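Local coordinates for protein putative creatinine amidohydrolase (Bacteroides fragilis, PDB 3LUB) that probably hydrolyses carbon-nitrogen bonds in linear amides, as a zinc-binding member of the creatininase superfamily, at residues E5-S11 with R65-P71; D49-E53 with M173-P177. One frame throughout, in Å; residues are numbered along the deposited sequence.

From the N terminus, the chain passes through 5-11, strand 23-28 and helix 42-62 before residues 65-71 return to 5-11, so interaction 1 closes a loop of 53 residues that includes the zinc ligands Glu32, His34 and Asp43. Interaction 2 starts inside that loop, at 49-53, and closes only at 173-177, after strands 66-68, 113-118 and 140-145 and the zinc ligands His120 and Glu168. The two loops therefore cross. Interaction 1 ties the N-terminal segment to the edge of the parallel sheet; interaction 2 ties helix 42-62 to the end of helix 166-175. They meet directly, with Val52 CG2 3.9 Å from Asp7 CB and Val68 CG2 3.8 Å from Ala51 O.

Interaction 1 of 2, residues E5-S11 with R65-P71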
loop_
_atom_site.group_PDB
_atom_site.type_symbol
_atom_site.label_atom_id
_atom_site.label_comp_id
_atom_site.label_asym_id
_atom_site.label_seq_id
_atom_site.Cartn_x
_atom_site.Cartn_y
_atom_site.Cartn_z
ATOM N N GLU F 5 8.257 -34.863 -12.948
ATOM C CA GLU F 5 9.176 -34.075 -13.770
ATOM C C GLU F 5 8.616 -32.699 -14.177
ATOM O O GLU F 5 9.372 -31.710 -14.243
ATOM C CB GLU F 5 9.604 -34.853 -15.013
ATOM C CG GLU F 5 10.811 -34.233 -15.725
ATOM C CD GLU F 5 11.470 -35.183 -16.735
ATOM O OE1 GLU F 5 11.002 -36.343 -16.909
ATOM O OE2 GLU F 5 12.472 -34.768 -17.347
ATOM N N VAL F 6 7.308 -32.647 -14.423
ATOM C CA VAL F 6 6.660 -31.424 -14.906
ATOM C C VAL F 6 5.465 -30.940 -14.055
ATOM O O VAL F 6 4.922 -29.854 -14.338
ATOM C CB VAL F 6 6.184 -31.601 -16.375
ATOM C CG1 VAL F 6 7.359 -31.932 -17.332
ATOM C CG2 VAL F 6 5.112 -32.640 -16.456
ATOM N N ASP F 7 5.042 -31.709 -13.036
ATOM C CA ASP F 7 3.879 -31.319 -12.182
ATOM C C ASP F 7 4.337 -31.087 -10.741
ATOM O O ASP F 7 4.578 -32.037 -10.014
ATOM C CB ASP F 7 2.814 -32.391 -12.256
ATOM C CG ASP F 7 1.531 -32.042 -11.503
ATOM O OD1 ASP F 7 1.373 -30.921 -10.968
ATOM O OD2 ASP F 7 0.650 -32.927 -11.480
ATOM N N LEU F 8 4.509 -29.823 -10.359
ATOM C CA LEU F 8 5.061 -29.487 -9.053
ATOM C C LEU F 8 4.171 -29.948 -7.901
ATOM O O LEU F 8 4.670 -30.234 -6.810
ATOM C CB LEU F 8 5.371 -27.982 -8.929
ATOM C CG LEU F 8 6.356 -27.657 -7.796
ATOM C CD1 LEU F 8 7.803 -27.901 -8.186
ATOM C CD2 LEU F 8 6.193 -26.240 -7.255
ATOM N N SER F 9 2.866 -30.035 -8.141
ATOM C CA SER F 9 1.928 -30.547 -7.146
ATOM C C SER F 9 2.222 -31.970 -6.626
ATOM O O SER F 9 1.798 -32.319 -5.536
ATOM C CB SER F 9 0.503 -30.464 -7.696
ATOM O OG SER F 9 0.161 -29.106 -7.929
ATOM N N VAL F 10 2.930 -32.781 -7.397
ATOM C CA VAL F 10 3.329 -34.104 -6.959
ATOM C C VAL F 10 4.860 -34.286 -6.872
ATOM O O VAL F 10 5.320 -35.348 -6.474
ATOM C CB VAL F 10 2.708 -35.218 -7.844
ATOM C CG1 VAL F 10 1.165 -35.189 -7.776
ATOM C CG2 VAL F 10 3.189 -35.110 -9.284
ATOM N N SER F 11 5.635 -33.252 -7.206
ATOM C CA SER F 11 7.086 -33.376 -7.354
ATOM C C SER F 11 7.891 -33.140 -6.053
ATOM O O SER F 11 7.363 -32.696 -5.047
ATOM C CB SER F 11 7.561 -32.418 -8.421
ATOM O OG SER F 11 8.910 -32.686 -8.772
ATOM N N ARG F 65 11.666 -28.771 -21.538
ATOM C CA ARG F 65 11.168 -29.146 -20.213
ATOM C C ARG F 65 10.594 -27.964 -19.458
ATOM O O ARG F 65 11.327 -27.013 -19.145
ATOM C CB ARG F 65 12.296 -29.756 -19.372
ATOM C CG ARG F 65 11.754 -30.442 -18.122
ATOM C CD ARG F 65 12.848 -30.973 -17.209
ATOM N NE ARG F 65 13.420 -32.203 -17.729
ATOM C CZ ARG F 65 14.588 -32.312 -18.358
ATOM N NH1 ARG F 65 15.360 -31.272 -18.578
ATOM N NH2 ARG F 65 14.989 -33.502 -18.765
ATOM N N CYS F 66 9.302 -28.062 -19.128
ATOM C CA CYS F 66 8.577 -27.016 -18.439
ATOM C C CYS F 66 8.111 -27.508 -17.070
ATOM O O CYS F 66 7.868 -28.708 -16.861
ATOM C CB CYS F 66 7.392 -26.582 -19.289
ATOM S SG CYS F 66 7.868 -26.135 -21.006
HETATM N N MSE F 67 8.012 -26.590 -16.123
HETATM C CA MSE F 67 7.436 -26.926 -14.827
HETATM C C MSE F 67 6.069 -26.318 -14.716
HETATM O O MSE F 67 5.922 -25.102 -14.847
HETATM C CB MSE F 67 8.302 -26.375 -13.702
HETATM C CG MSE F 67 7.851 -26.783 -12.291
HETATM SE SE MSE F 67 7.444 -28.685 -12.062
HETATM C CE MSE F 67 9.107 -29.350 -11.229
ATOM N N VAL F 68 5.082 -27.134 -14.365
ATOM C CA VAL F 68 3.771 -26.624 -14.001
ATOM C C VAL F 68 3.657 -26.420 -12.494
ATOM O O VAL F 68 3.739 -27.368 -11.711
ATOM C CB VAL F 68 2.648 -27.518 -14.518
ATOM C CG1 VAL F 68 1.241 -26.889 -14.203
ATOM C CG2 VAL F 68 2.821 -27.754 -15.996
HETATM N N MSE F 69 3.493 -25.156 -12.109
HETATM C CA MSE F 69 3.386 -24.780 -10.736
HETATM C C MSE F 69 1.991 -25.140 -10.117
HETATM O O MSE F 69 1.039 -25.496 -10.829
HETATM C CB MSE F 69 3.661 -23.279 -10.589
HETATM C CG MSE F 69 5.003 -22.803 -11.088
HETATM SE SE MSE F 69 6.514 -23.451 -10.046
HETATM C CE MSE F 69 6.112 -22.516 -8.229
ATOM N N PRO F 70 1.899 -25.108 -8.777
ATOM C CA PRO F 70 0.578 -25.318 -8.199
ATOM C C PRO F 70 -0.414 -24.236 -8.645
ATOM O O PRO F 70 -0.071 -23.060 -8.713
ATOM C CB PRO F 70 0.851 -25.261 -6.692
ATOM C CG PRO F 70 2.292 -25.611 -6.564
ATOM C CD PRO F 70 2.922 -24.926 -7.728
ATOM N N PRO F 71 -1.640 -24.632 -8.960
ATOM C CA PRO F 71 -2.618 -23.596 -9.345
ATOM C C PRO F 71 -2.936 -22.520 -8.263
ATOM O O PRO F 71 -2.986 -22.824 -7.082
ATOM C CB PRO F 71 -3.858 -24.393 -9.734
ATOM C CG PRO F 71 -3.579 -25.785 -9.463
ATOM C CD PRO F 71 -2.202 -25.986 -8.995
HETATM O O HOH W 1 1.062 -28.216 -10.244
#
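Glu5 turns CG away from its backbone N (chi1 -166°) and stays extended, while Arg65 bends at chi3 (-77°), and the two side chains cross at about a right angle. The guanidinium grips one oxygen side-on: Glu5 OE2 takes NE of Arg65 at 2.8 Å through its anti lone pair and NH2 at 3.2 Å, with the two planes nearly coplanar. Behind this salt bridge, residues 6-8 run parallel to strand 66-68, one of the two outermost strands of this chain's parallel sheet, and join it by a single beta bridge. Val68 sits at its centre, its N donating to Val6 O (2.7 Å) and its O accepting from Leu8 N (2.9 Å). Leu8 points toward the strand and splits its branches: CD1 meets Met67 CE at 3.6 Å, and CD2 lies against Pro70 CD and Met69 CE, both methionines being selenomethionines. A second subunit packs its Thr31 on Leu8 and its Phe86 on Met67, so this buried patch also belongs to the subunit interface. Asp7 starts away from the strand at CB, and its OD1 bonds to His48 of helix 42-62. A water lies 2.8 Å from Asp7 OD1 and 2.6 Å from Ser9 OG.

Interaction 2 of 2, residues D49-E53 with M173-P177; sequences DIAVE and MHYHP
Tyr175 reaches from the last turn of helix 166-175 to helix 42-62, its CG opposite the carbonyl carbon (chi1 -80°), and turns one face of its ring to Asp49. This near-surface contact joins the two helices that carry Asp43 and Glu168, ligands of the second zinc; Ile50's side chain is about 11 Å from a zinc ion. CB of Asp49 sits almost exactly over the ring centre, 3.7 Å from the Tyr175 centroid, a CH-pi contact. His174 takes the opposite face, its CD2 over the ring centre, so the phenol is sandwiched between a neighbour on its own helix and a residue from the other. Ile50 CG1 comes in 4.0 Å from Tyr175 CE2, and Val233 of helix 226-249 also touches the Tyr175 side chain. At the far end, the hydroxyl donates to Glu53, Tyr175 OH to Glu53 OE2 at 2.6 Å, meeting the carboxylate on its anti side and 33° out of its plane. Glu53 holds an unusual first torsion (-105°), away from the staggered positions. A water donates to the same OE2 and also lies 2.8 Å from His174 NE2. Just past the helix end, His176 presents a ring edge to Asp49, NE2 to OD2 at 2.7 Å, but the N-H is badly aimed and the bond is weak. A second water donates to both Asp49 OD2 and Tyr175 O. The stronger partner of His176 is Glu178, which bonds to ND1. With carboxylates close to both of its ring nitrogens, the His176 imidazole is probably pushed toward the doubly protonated, positively charged form.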
loop_
_atom_site.group_PDB
_atom_site.type_symbol
_atom_site.label_atom_id
_atom_site.label_comp_id
_atom_site.label_asym_id
_atom_site.label_seq_id
_atom_site.Cartn_x
_atom_site.Cartn_y
_atom_site.Cartn_z
ATOM N N ASP F 49 -4.380 -29.490 -15.471
ATOM C CA ASP F 49 -4.378 -30.735 -16.284
ATOM C C ASP F 49 -3.988 -30.507 -17.755
ATOM O O ASP F 49 -3.148 -31.241 -18.309
ATOM C CB ASP F 49 -5.730 -31.434 -16.158
ATOM C CG ASP F 49 -5.946 -32.037 -14.773
ATOM O OD1 ASP F 49 -5.051 -31.874 -13.892
ATOM O OD2 ASP F 49 -7.023 -32.643 -14.548
ATOM N N ILE F 50 -4.525 -29.455 -18.383
ATOM C CA ILE F 50 -4.096 -29.071 -19.738
ATOM C C ILE F 50 -2.599 -28.759 -19.805
ATOM O O ILE F 50 -1.886 -29.239 -20.693
ATOM C CB ILE F 50 -4.912 -27.874 -20.283
ATOM C CG1 ILE F 50 -6.378 -28.303 -20.494
ATOM C CG2 ILE F 50 -4.275 -27.305 -21.559
ATOM C CD1 ILE F 50 -7.336 -27.175 -20.630
ATOM N N ALA F 51 -2.110 -27.954 -18.873
ATOM C CA ALA F 51 -0.703 -27.522 -18.897
ATOM C C ALA F 51 0.259 -28.675 -18.686
ATOM O O ALA F 51 1.316 -28.737 -19.329
ATOM C CB ALA F 51 -0.458 -26.392 -17.868
ATOM N N VAL F 52 -0.082 -29.595 -17.793
ATOM C CA VAL F 52 0.749 -30.810 -17.577
ATOM C C VAL F 52 0.789 -31.662 -18.858
ATOM O O VAL F 52 1.875 -32.083 -19.303
ATOM C CB VAL F 52 0.276 -31.620 -16.339
ATOM C CG1 VAL F 52 0.880 -33.050 -16.305
ATOM C CG2 VAL F 52 0.652 -30.886 -15.096
ATOM N N GLU F 53 -0.369 -31.855 -19.483
ATOM C CA GLU F 53 -0.437 -32.583 -20.751
ATOM C C GLU F 53 0.418 -31.911 -21.839
ATOM O O GLU F 53 1.094 -32.575 -22.556
ATOM C CB GLU F 53 -1.869 -32.684 -21.247
ATOM C CG GLU F 53 -2.543 -34.026 -21.107
ATOM C CD GLU F 53 -3.605 -34.246 -22.182
ATOM O OE1 GLU F 53 -3.211 -34.644 -23.303
ATOM O OE2 GLU F 53 -4.813 -34.006 -21.927
HETATM N N MSE F 173 -15.453 -33.817 -17.338
HETATM C CA MSE F 173 -15.853 -35.216 -17.475
HETATM C C MSE F 173 -14.726 -36.044 -18.041
HETATM O O MSE F 173 -14.547 -37.202 -17.652
HETATM C CB MSE F 173 -17.109 -35.362 -18.320
HETATM C CG MSE F 173 -18.382 -34.962 -17.598
HETATM SE SE MSE F 173 -19.902 -34.821 -18.828
HETATM C CE MSE F 173 -20.513 -36.797 -18.967
ATOM N N HIS F 174 -13.955 -35.441 -18.933
ATOM C CA HIS F 174 -12.781 -36.095 -19.517
ATOM C C HIS F 174 -11.663 -36.293 -18.512
ATOM O O HIS F 174 -11.216 -37.410 -18.273
ATOM C CB HIS F 174 -12.301 -35.305 -20.717
ATOM C CG HIS F 174 -10.962 -35.707 -21.225
ATOM N ND1 HIS F 174 -10.702 -36.963 -21.718
ATOM C CD2 HIS F 174 -9.824 -34.998 -21.390
ATOM C CE1 HIS F 174 -9.448 -37.025 -22.129
ATOM N NE2 HIS F 174 -8.890 -35.841 -21.942
ATOM N N TYR F 175 -11.234 -35.205 -17.894
ATOM C CA TYR F 175 -10.102 -35.249 -16.979
ATOM C C TYR F 175 -10.434 -35.829 -15.617
ATOM O O TYR F 175 -9.632 -36.543 -15.078
ATOM C CB TYR F 175 -9.516 -33.837 -16.783
ATOM C CG TYR F 175 -8.601 -33.377 -17.898
ATOM C CD1 TYR F 175 -7.466 -34.103 -18.248
ATOM C CD2 TYR F 175 -8.868 -32.213 -18.591
ATOM C CE1 TYR F 175 -6.632 -33.672 -19.271
ATOM C CE2 TYR F 175 -8.047 -31.780 -19.598
ATOM C CZ TYR F 175 -6.923 -32.506 -19.922
ATOM O OH TYR F 175 -6.125 -32.043 -20.928
ATOM N N HIS F 176 -11.582 -35.476 -15.036
ATOM C CA HIS F 176 -11.951 -35.976 -13.710
ATOM C C HIS F 176 -13.414 -36.378 -13.635
ATOM O O HIS F 176 -14.207 -35.728 -12.990
ATOM C CB HIS F 176 -11.645 -34.936 -12.628
ATOM C CG HIS F 176 -10.184 -34.670 -12.450
ATOM N ND1 HIS F 176 -9.372 -35.475 -11.686
ATOM C CD2 HIS F 176 -9.385 -33.713 -12.974
ATOM C CE1 HIS F 176 -8.140 -35.008 -11.725
ATOM N NE2 HIS F 176 -8.117 -33.956 -12.521
ATOM N N PRO F 177 -13.770 -37.482 -14.283
ATOM C CA PRO F 177 -15.156 -37.941 -14.267
ATOM C C PRO F 177 -15.776 -38.178 -12.869
ATOM O O PRO F 177 -16.990 -38.070 -12.706
ATOM C CB PRO F 177 -15.117 -39.246 -15.081
ATOM C CG PRO F 177 -13.679 -39.614 -15.211
ATOM C CD PRO F 177 -12.891 -38.338 -15.100
HETATM O O HOH W 2 -6.541 -35.747 -14.958
HETATM O O HOH W 3 -6.380 -35.710 -23.262
#